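Local coordinates for Aac(6')-Ih protein (Acinetobacter baumannii, PDB 4E8O) that probably transfers an acetyl group from acetyl coenzyme A to the 6'-amino group of aminoglycoside antibiotics, the reaction by which such enzymes confer resistance, at residues R55-L67 / A75-Y87. Sequence-based numbering, arbitrary orientation.
Sequences RQLITQAHRLQLL and AIAMLEASIRYEY
Arg63 lays its side chain along Ser82 and Ala81 of strand 75-84 and ends beside Glu80. CB sits 4.1 Å from the carbonyl O of Ala81. CG leaves beside the backbone N (chi1 -62°) and packs over one face of the His62 ring. Two further bends, at chi2 and chi3, fold the chain back over the neighbouring strand, where CD presses on Ser82 CB at 3.5 Å. NE then lies 3.3 Å from Ala81 O. Beyond it the guanidinium is sandwiched: Leu57 CD2 stands 3.5 Å above its centre on one face, and Ser82 CB lies over the opposite face. At the tip, Arg63 NH2 is 3.8 Å from Glu80 OE1, a long salt bridge with the two planes turned 50° apart. A water in the guanidinium plane closes the gap, accepting from NH2 and donating to Glu80 OE1 at 2.7 Å. The other carboxylate oxygen, OE2, is taken by Arg39 and Trp35 of helix 32-42, which ties this face of the sheet to that helix.

The backbones beneath form the antiparallel hairpin of strands 63-69 and 75-84, part of the central sheet of the GNAT acetyltransferase fold. Leu64 with Ala81 and Leu66 with Leu79 are two of its hydrogen-bonded pairs; the bond from Leu64 N to Ala81 O is nearly straight, 173° at the hydrogen. Just before strand 63-69 begins, His62 O accepts from Ile83 N. Leu64, Leu66 and Leu79 turn to the face covered by helix 113-127, opposite the Arg63–Glu80 side. Back on that polar side, but toward the hairpin loop, the contact becomes greasy: Leu67 CD2 meets Ala75 CB at 3.9 Å and Met78 CB, while the Met78 side chain runs on to Leu42 of helix 32-42.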
ATOM      1  N   ARG B  55     -15.256  15.448   5.084  1.00 32.57           N
ATOM      2  CA  ARG B  55     -16.696  15.198   4.997  1.00 34.79           C
ATOM      3  C   ARG B  55     -17.028  13.814   4.443  1.00 34.48           C
ATOM      4  O   ARG B  55     -18.054  13.236   4.795  1.00 35.49           O
ATOM      5  CB  ARG B  55     -17.400  16.288   4.176  1.00 37.59           C
ATOM      6  CG  ARG B  55     -17.374  17.657   4.836  1.00 40.59           C
ATOM      7  CD  ARG B  55     -18.476  18.572   4.316  1.00 44.72           C
ATOM      8  NE  ARG B  55     -18.644  19.744   5.170  1.00 46.89           N
ATOM      9  CZ  ARG B  55     -19.477  19.802   6.205  1.00 48.14           C
ATOM     10  NH1 ARG B  55     -20.230  18.756   6.519  1.00 48.40           N
ATOM     11  NH2 ARG B  55     -19.555  20.907   6.931  1.00 49.18           N
ATOM     12  N   GLN B  56     -16.162  13.285   3.580  1.00 34.45           N
ATOM     13  CA  GLN B  56     -16.330  11.932   3.051  1.00 34.95           C
ATOM     14  C   GLN B  56     -16.026  10.892   4.123  1.00 32.38           C
ATOM     15  O   GLN B  56     -16.818   9.982   4.361  1.00 32.49           O
ATOM     16  CB  GLN B  56     -15.384  11.698   1.868  1.00 38.07           C
ATOM     17  CG  GLN B  56     -15.617  12.581   0.646  1.00 43.46           C
ATOM     18  CD  GLN B  56     -14.608  12.293  -0.456  1.00 46.65           C
ATOM     19  OE1 GLN B  56     -13.865  11.310  -0.387  1.00 46.89           O
ATOM     20  NE2 GLN B  56     -14.577  13.147  -1.474  1.00 48.66           N
ATOM     21  N   LEU B  57     -14.861  11.040   4.755  1.00 29.98           N
ATOM     22  CA  LEU B  57     -14.367  10.102   5.765  1.00 28.53           C
ATOM     23  C   LEU B  57     -15.382   9.781   6.865  1.00 28.33           C
ATOM     24  O   LEU B  57     -15.514   8.626   7.271  1.00 28.13           O
ATOM     25  CB  LEU B  57     -13.067  10.631   6.396  1.00 28.37           C
ATOM     26  CG  LEU B  57     -11.832  10.787   5.503  1.00 29.17           C
ATOM     27  CD1 LEU B  57     -10.656  11.357   6.279  1.00 28.94           C
ATOM     28  CD2 LEU B  57     -11.447   9.460   4.892  1.00 29.22           C
ATOM     29  N   ILE B  58     -16.103  10.797   7.335  1.00 28.27           N
ATOM     30  CA  ILE B  58     -17.024  10.625   8.463  1.00 29.59           C
ATOM     31  C   ILE B  58     -18.278   9.824   8.103  1.00 30.83           C
ATOM     32  O   ILE B  58     -19.025   9.401   8.987  1.00 32.78           O
ATOM     33  CB  ILE B  58     -17.423  11.978   9.114  1.00 36.01           C
ATOM     34  CG1 ILE B  58     -17.956  12.959   8.068  1.00 37.04           C
ATOM     35  CG2 ILE B  58     -16.247  12.591   9.865  1.00 35.86           C
ATOM     36  CD1 ILE B  58     -18.131  14.374   8.592  1.00 38.55           C
ATOM     37  N   THR B  59     -18.506   9.619   6.807  1.00 30.29           N
ATOM     38  CA  THR B  59     -19.627   8.801   6.343  1.00 31.82           C
ATOM     39  C   THR B  59     -19.190   7.366   6.050  1.00 30.97           C
ATOM     40  O   THR B  59     -20.019   6.515   5.723  1.00 31.04           O
ATOM     41  CB  THR B  59     -20.258   9.366   5.054  1.00 33.19           C
ATOM     42  OG1 THR B  59     -19.349   9.190   3.961  1.00 32.24           O
ATOM     43  CG2 THR B  59     -20.583  10.842   5.213  1.00 34.40           C
ATOM     44  N   GLN B  60     -17.890   7.102   6.161  1.00 30.52           N
ATOM     45  CA  GLN B  60     -17.331   5.816   5.740  1.00 32.14           C
ATOM     46  C   GLN B  60     -17.149   4.822   6.892  1.00 32.63           C
ATOM     47  O   GLN B  60     -16.547   5.145   7.914  1.00 32.65           O
ATOM     48  CB  GLN B  60     -16.006   6.031   4.986  1.00 32.14           C
ATOM     49  CG  GLN B  60     -16.187   6.700   3.611  1.00 34.53           C
ATOM     50  CD  GLN B  60     -14.874   7.114   2.960  1.00 34.68           C
ATOM     51  OE1 GLN B  60     -13.846   7.228   3.623  1.00 34.12           O
ATOM     52  NE2 GLN B  60     -14.910   7.343   1.652  1.00 35.40           N
ATOM     53  N   ALA B  61     -17.672   3.612   6.709  1.00 33.94           N
ATOM     54  CA  ALA B  61     -17.623   2.570   7.735  1.00 35.11           C
ATOM     55  C   ALA B  61     -16.224   1.998   7.943  1.00 33.54           C
ATOM     56  O   ALA B  61     -15.912   1.496   9.021  1.00 34.74           O
ATOM     57  CB  ALA B  61     -18.609   1.456   7.399  1.00 37.23           C
ATOM     58  N   HIS B  62     -15.390   2.064   6.907  1.00 32.15           N
ATOM     59  CA  HIS B  62     -14.031   1.524   6.975  1.00 30.31           C
ATOM     60  C   HIS B  62     -13.014   2.568   7.440  1.00 26.59           C
ATOM     61  O   HIS B  62     -11.800   2.341   7.373  1.00 24.97           O
ATOM     62  CB  HIS B  62     -13.612   0.973   5.611  1.00 32.31           C
ATOM     63  CG  HIS B  62     -13.450   2.027   4.559  1.00 35.10           C
ATOM     64  ND1 HIS B  62     -14.521   2.631   3.934  1.00 37.27           N
ATOM     65  CD2 HIS B  62     -12.339   2.583   4.019  1.00 35.47           C
ATOM     66  CE1 HIS B  62     -14.077   3.513   3.055  1.00 37.26           C
ATOM     67  NE2 HIS B  62     -12.756   3.502   3.087  1.00 36.36           N
ATOM     68  N   ARG B  63     -13.510   3.708   7.910  1.00 24.87           N
ATOM     69  CA  ARG B  63     -12.643   4.783   8.378  1.00 23.42           C
ATOM     70  C   ARG B  63     -12.944   5.163   9.821  1.00 24.38           C
ATOM     71  O   ARG B  63     -14.107   5.172  10.246  1.00 25.74           O
ATOM     72  CB  ARG B  63     -12.794   6.018   7.483  1.00 23.91           C
ATOM     73  CG  ARG B  63     -12.386   5.800   6.034  1.00 23.80           C
ATOM     74  CD  ARG B  63     -10.904   5.497   5.911  1.00 23.04           C
ATOM     75  NE  ARG B  63     -10.081   6.522   6.548  1.00 24.33           N
ATOM     76  CZ  ARG B  63      -9.079   7.164   5.951  1.00 23.92           C
ATOM     77  NH1 ARG B  63      -8.762   6.887   4.691  1.00 23.94           N
ATOM     78  NH2 ARG B  63      -8.393   8.083   6.614  1.00 22.55           N
ATOM     79  N   LEU B  64     -11.894   5.476  10.575  1.00 23.67           N
ATOM     80  CA  LEU B  64     -12.061   5.950  11.944  1.00 24.43           C
ATOM     81  C   LEU B  64     -11.258   7.227  12.130  1.00 23.83           C
ATOM     82  O   LEU B  64     -10.089   7.302  11.729  1.00 24.03           O
ATOM     83  CB  LEU B  64     -11.603   4.892  12.958  1.00 24.44           C
ATOM     84  CG  LEU B  64     -11.931   5.213  14.423  1.00 26.26           C
ATOM     85  CD1 LEU B  64     -13.417   5.031  14.701  1.00 27.18           C
ATOM     86  CD2 LEU B  64     -11.107   4.375  15.391  1.00 26.77           C
ATOM     87  N   GLN B  65     -11.884   8.235  12.726  1.00 22.50           N
ATOM     88  CA  GLN B  65     -11.187   9.481  13.016  1.00 23.34           C
ATOM     89  C   GLN B  65     -11.537   9.944  14.422  1.00 23.70           C
ATOM     90  O   GLN B  65     -12.715  10.027  14.786  1.00 24.82           O
ATOM     91  CB  GLN B  65     -11.525  10.551  11.970  1.00 23.36           C
ATOM     92  CG  GLN B  65     -12.998  10.609  11.572  1.00 25.22           C
ATOM     93  CD  GLN B  65     -13.351   9.641  10.456  1.00 26.06           C
ATOM     94  OE1 GLN B  65     -12.549   9.391   9.552  1.00 24.21           O
ATOM     95  NE2 GLN B  65     -14.560   9.090  10.514  1.00 27.58           N
ATOM     96  N   LEU B  66     -10.514  10.227  15.223  1.00 23.12           N
ATOM     97  CA  LEU B  66     -10.736  10.558  16.628  1.00 23.90           C
ATOM     98  C   LEU B  66     -10.113  11.901  16.997  1.00 24.95           C
ATOM     99  O   LEU B  66      -9.174  12.360  16.342  1.00 24.05           O
ATOM    100  CB  LEU B  66     -10.163   9.460  17.531  1.00 23.40           C
ATOM    101  CG  LEU B  66     -10.518   8.009  17.208  1.00 23.13           C
ATOM    102  CD1 LEU B  66      -9.783   7.064  18.137  1.00 23.58           C
ATOM    103  CD2 LEU B  66     -12.010   7.771  17.317  1.00 23.77           C
ATOM    104  N   LEU B  67     -10.661  12.527  18.037  1.00 26.58           N
ATOM    105  CA  LEU B  67     -10.062  13.702  18.656  1.00 28.69           C
ATOM    106  C   LEU B  67      -9.928  13.450  20.152  1.00 30.41           C
ATOM    107  O   LEU B  67     -10.752  12.752  20.750  1.00 31.95           O
ATOM    108  CB  LEU B  67     -10.927  14.946  18.425  1.00 30.76           C
ATOM    109  CG  LEU B  67     -10.780  15.704  17.105  1.00 30.62           C
ATOM    110  CD1 LEU B  67     -11.974  16.614  16.861  1.00 31.12           C
ATOM    111  CD2 LEU B  67      -9.500  16.513  17.098  1.00 31.59           C
ATOM    112  N   ALA B  75      -9.033  20.766  21.653  1.00 45.62           N
ATOM    113  CA  ALA B  75      -8.610  19.594  20.898  1.00 41.29           C
ATOM    114  C   ALA B  75      -7.089  19.583  20.831  1.00 39.37           C
ATOM    115  O   ALA B  75      -6.483  20.492  20.256  1.00 39.26           O
ATOM    116  CB  ALA B  75      -9.204  19.612  19.503  1.00 39.81           C
ATOM    117  N   ILE B  76      -6.475  18.561  21.424  1.00 36.98           N
ATOM    118  CA  ILE B  76      -5.019  18.517  21.542  1.00 36.24           C
ATOM    119  C   ILE B  76      -4.366  17.365  20.780  1.00 33.49           C
ATOM    120  O   ILE B  76      -3.138  17.293  20.700  1.00 34.31           O
ATOM    121  CB  ILE B  76      -4.551  18.531  23.031  1.00 36.25           C
ATOM    122  CG1 ILE B  76      -5.236  17.430  23.852  1.00 35.73           C
ATOM    123  CG2 ILE B  76      -4.806  19.892  23.658  1.00 39.67           C
ATOM    124  CD1 ILE B  76      -4.550  16.069  23.792  1.00 34.02           C
ATOM    125  N   ALA B  77      -5.183  16.469  20.229  1.00 31.94           N
ATOM    126  CA  ALA B  77      -4.677  15.330  19.464  1.00 29.26           C
ATOM    127  C   ALA B  77      -5.729  14.770  18.511  1.00 27.14           C
ATOM    128  O   ALA B  77      -6.930  14.900  18.759  1.00 28.27           O
ATOM    129  CB  ALA B  77      -4.182  14.235  20.398  1.00 29.56           C
ATOM    130  N   MET B  78      -5.272  14.142  17.430  1.00 25.02           N
ATOM    131  CA  MET B  78      -6.163  13.502  16.463  1.00 23.70           C
ATOM    132  C   MET B  78      -5.532  12.232  15.913  1.00 22.37           C
ATOM    133  O   MET B  78      -4.308  12.101  15.897  1.00 22.09           O
ATOM    134  CB  MET B  78      -6.468  14.441  15.294  1.00 23.13           C
ATOM    135  CG  MET B  78      -5.227  14.952  14.579  1.00 23.14           C
ATOM    136  SD  MET B  78      -5.499  15.334  12.832  1.00 34.49           S
ATOM    137  CE  MET B  78      -5.233  13.722  12.099  1.00 34.54           C
ATOM    138  N   LEU B  79      -6.373  11.309  15.456  1.00 21.15           N
ATOM    139  CA  LEU B  79      -5.918  10.093  14.796  1.00 20.36           C
ATOM    140  C   LEU B  79      -6.870   9.770  13.651  1.00 20.77           C
ATOM    141  O   LEU B  79      -8.081   9.996  13.754  1.00 21.53           O
ATOM    142  CB  LEU B  79      -5.884   8.922  15.785  1.00 20.63           C
ATOM    143  CG  LEU B  79      -5.509   7.537  15.243  1.00 19.81           C
ATOM    144  CD1 LEU B  79      -4.809   6.719  16.309  1.00 20.56           C
ATOM    145  CD2 LEU B  79      -6.734   6.788  14.752  1.00 19.29           C
ATOM    146  N   GLU B  80      -6.325   9.236  12.565  1.00 21.51           N
ATOM    147  CA  GLU B  80      -7.148   8.716  11.486  1.00 20.78           C
ATOM    148  C   GLU B  80      -6.666   7.312  11.152  1.00 19.37           C
ATOM    149  O   GLU B  80      -5.464   7.057  11.108  1.00 18.45           O
ATOM    150  CB  GLU B  80      -7.082   9.639  10.256  1.00 19.98           C
ATOM    151  CG  GLU B  80      -7.525  11.072  10.555  1.00 19.94           C
ATOM    152  CD  GLU B  80      -7.541  11.975   9.334  1.00 21.13           C
ATOM    153  OE1 GLU B  80      -7.583  11.464   8.189  1.00 21.91           O
ATOM    154  OE2 GLU B  80      -7.519  13.213   9.521  1.00 21.54           O
ATOM    155  N   ALA B  81      -7.595   6.394  10.924  1.00 19.42           N
ATOM    156  CA  ALA B  81      -7.211   5.031  10.586  1.00 18.50           C
ATOM    157  C   ALA B  81      -8.190   4.474   9.579  1.00 18.51           C
ATOM    158  O   ALA B  81      -9.282   5.020   9.400  1.00 19.40           O
ATOM    159  CB  ALA B  81      -7.161   4.153  11.833  1.00 18.72           C
ATOM    160  N   SER B  82      -7.799   3.388   8.918  1.00 17.36           N
ATOM    161  CA  SER B  82      -8.672   2.747   7.946  1.00 18.01           C
ATOM    162  C   SER B  82      -8.563   1.238   8.047  1.00 19.28           C
ATOM    163  O   SER B  82      -7.628   0.710   8.660  1.00 18.67           O
ATOM    164  CB  SER B  82      -8.300   3.179   6.531  1.00 17.97           C
ATOM    165  OG  SER B  82      -6.961   2.825   6.226  1.00 17.66           O
ATOM    166  N   ILE B  83      -9.534   0.546   7.458  1.00 20.08           N
ATOM    167  CA  ILE B  83      -9.435  -0.889   7.257  1.00 21.38           C
ATOM    168  C   ILE B  83      -9.040  -1.102   5.799  1.00 21.14           C
ATOM    169  O   ILE B  83      -9.690  -0.565   4.899  1.00 20.45           O
ATOM    170  CB  ILE B  83     -10.771  -1.605   7.526  1.00 23.37           C
ATOM    171  CG1 ILE B  83     -11.315  -1.251   8.918  1.00 23.60           C
ATOM    172  CG2 ILE B  83     -10.598  -3.109   7.369  1.00 23.55           C
ATOM    173  CD1 ILE B  83     -10.418  -1.681  10.074  1.00 23.73           C
ATOM    174  N   ARG B  84      -7.976  -1.869   5.565  1.00 21.26           N
ATOM    175  CA  ARG B  84      -7.460  -2.087   4.211  1.00 22.22           C
ATOM    176  C   ARG B  84      -7.707  -3.518   3.773  1.00 25.59           C
ATOM    177  O   ARG B  84      -7.417  -4.451   4.524  1.00 26.26           O
ATOM    178  CB  ARG B  84      -5.955  -1.816   4.159  1.00 21.54           C
ATOM    179  CG  ARG B  84      -5.536  -0.416   4.560  1.00 22.01           C
ATOM    180  CD  ARG B  84      -6.126   0.627   3.635  1.00 24.30           C
ATOM    181  NE  ARG B  84      -5.466   1.923   3.789  1.00 25.77           N
ATOM    182  CZ  ARG B  84      -4.374   2.286   3.120  1.00 27.02           C
ATOM    183  NH1 ARG B  84      -3.816   1.452   2.247  1.00 26.57           N
ATOM    184  NH2 ARG B  84      -3.844   3.484   3.317  1.00 26.72           N
ATOM    185  N   TYR B  85      -8.221  -3.696   2.557  1.00 26.86           N
ATOM    186  CA  TYR B  85      -8.509  -5.030   2.044  1.00 29.42           C
ATOM    187  C   TYR B  85      -7.515  -5.458   0.970  1.00 29.76           C
ATOM    188  O   TYR B  85      -7.480  -6.622   0.571  1.00 30.72           O
ATOM    189  CB  TYR B  85      -9.949  -5.114   1.533  1.00 31.44           C
ATOM    190  CG  TYR B  85     -10.953  -5.156   2.660  1.00 33.79           C
ATOM    191  CD1 TYR B  85     -11.424  -6.367   3.148  1.00 36.82           C
ATOM    192  CD2 TYR B  85     -11.405  -3.989   3.255  1.00 33.70           C
ATOM    193  CE1 TYR B  85     -12.332  -6.411   4.187  1.00 38.25           C
ATOM    194  CE2 TYR B  85     -12.312  -4.026   4.293  1.00 35.44           C
ATOM    195  CZ  TYR B  85     -12.768  -5.238   4.755  1.00 38.25           C
ATOM    196  OH  TYR B  85     -13.671  -5.273   5.790  1.00 41.57           O
ATOM    197  N   GLU B  86      -6.698  -4.515   0.518  1.00 27.99           N
ATOM    198  CA  GLU B  86      -5.641  -4.822  -0.433  1.00 28.03           C
ATOM    199  C   GLU B  86      -4.328  -5.000   0.325  1.00 28.00           C
ATOM    200  O   GLU B  86      -4.182  -4.492   1.441  1.00 25.95           O
ATOM    201  CB  GLU B  86      -5.545  -3.716  -1.486  1.00 26.70           C
ATOM    202  CG  GLU B  86      -6.768  -3.654  -2.399  1.00 26.79           C
ATOM    203  CD  GLU B  86      -6.733  -2.470  -3.339  1.00 26.08           C
ATOM    204  OE1 GLU B  86      -5.868  -1.589  -3.145  1.00 22.86           O
ATOM    205  OE2 GLU B  86      -7.569  -2.414  -4.266  1.00 29.52           O
ATOM    206  N   TYR B  87      -3.381  -5.721  -0.271  1.00 29.62           N
ATOM    207  CA  TYR B  87      -2.142  -6.077   0.428  1.00 29.77           C
ATOM    208  C   TYR B  87      -1.349  -4.888   0.969  1.00 27.50           C
ATOM    209  O   TYR B  87      -0.938  -4.006   0.208  1.00 28.22           O
ATOM    210  CB  TYR B  87      -1.228  -6.928  -0.457  1.00 30.70           C
ATOM    211  CG  TYR B  87       0.083  -7.239   0.224  1.00 31.54           C
ATOM    212  CD1 TYR B  87       0.139  -8.151   1.270  1.00 32.57           C
ATOM    213  CD2 TYR B  87       1.258  -6.602  -0.154  1.00 31.26           C
ATOM    214  CE1 TYR B  87       1.329  -8.431   1.910  1.00 33.47           C
ATOM    215  CE2 TYR B  87       2.455  -6.877   0.483  1.00 31.95           C
ATOM    216  CZ  TYR B  87       2.480  -7.791   1.512  1.00 33.53           C
ATOM    217  OH  TYR B  87       3.667  -8.069   2.146  1.00 35.92           O
TER
HETATM  218  O   HOH W   1      -6.526  10.104   6.132  1.00 23.89           O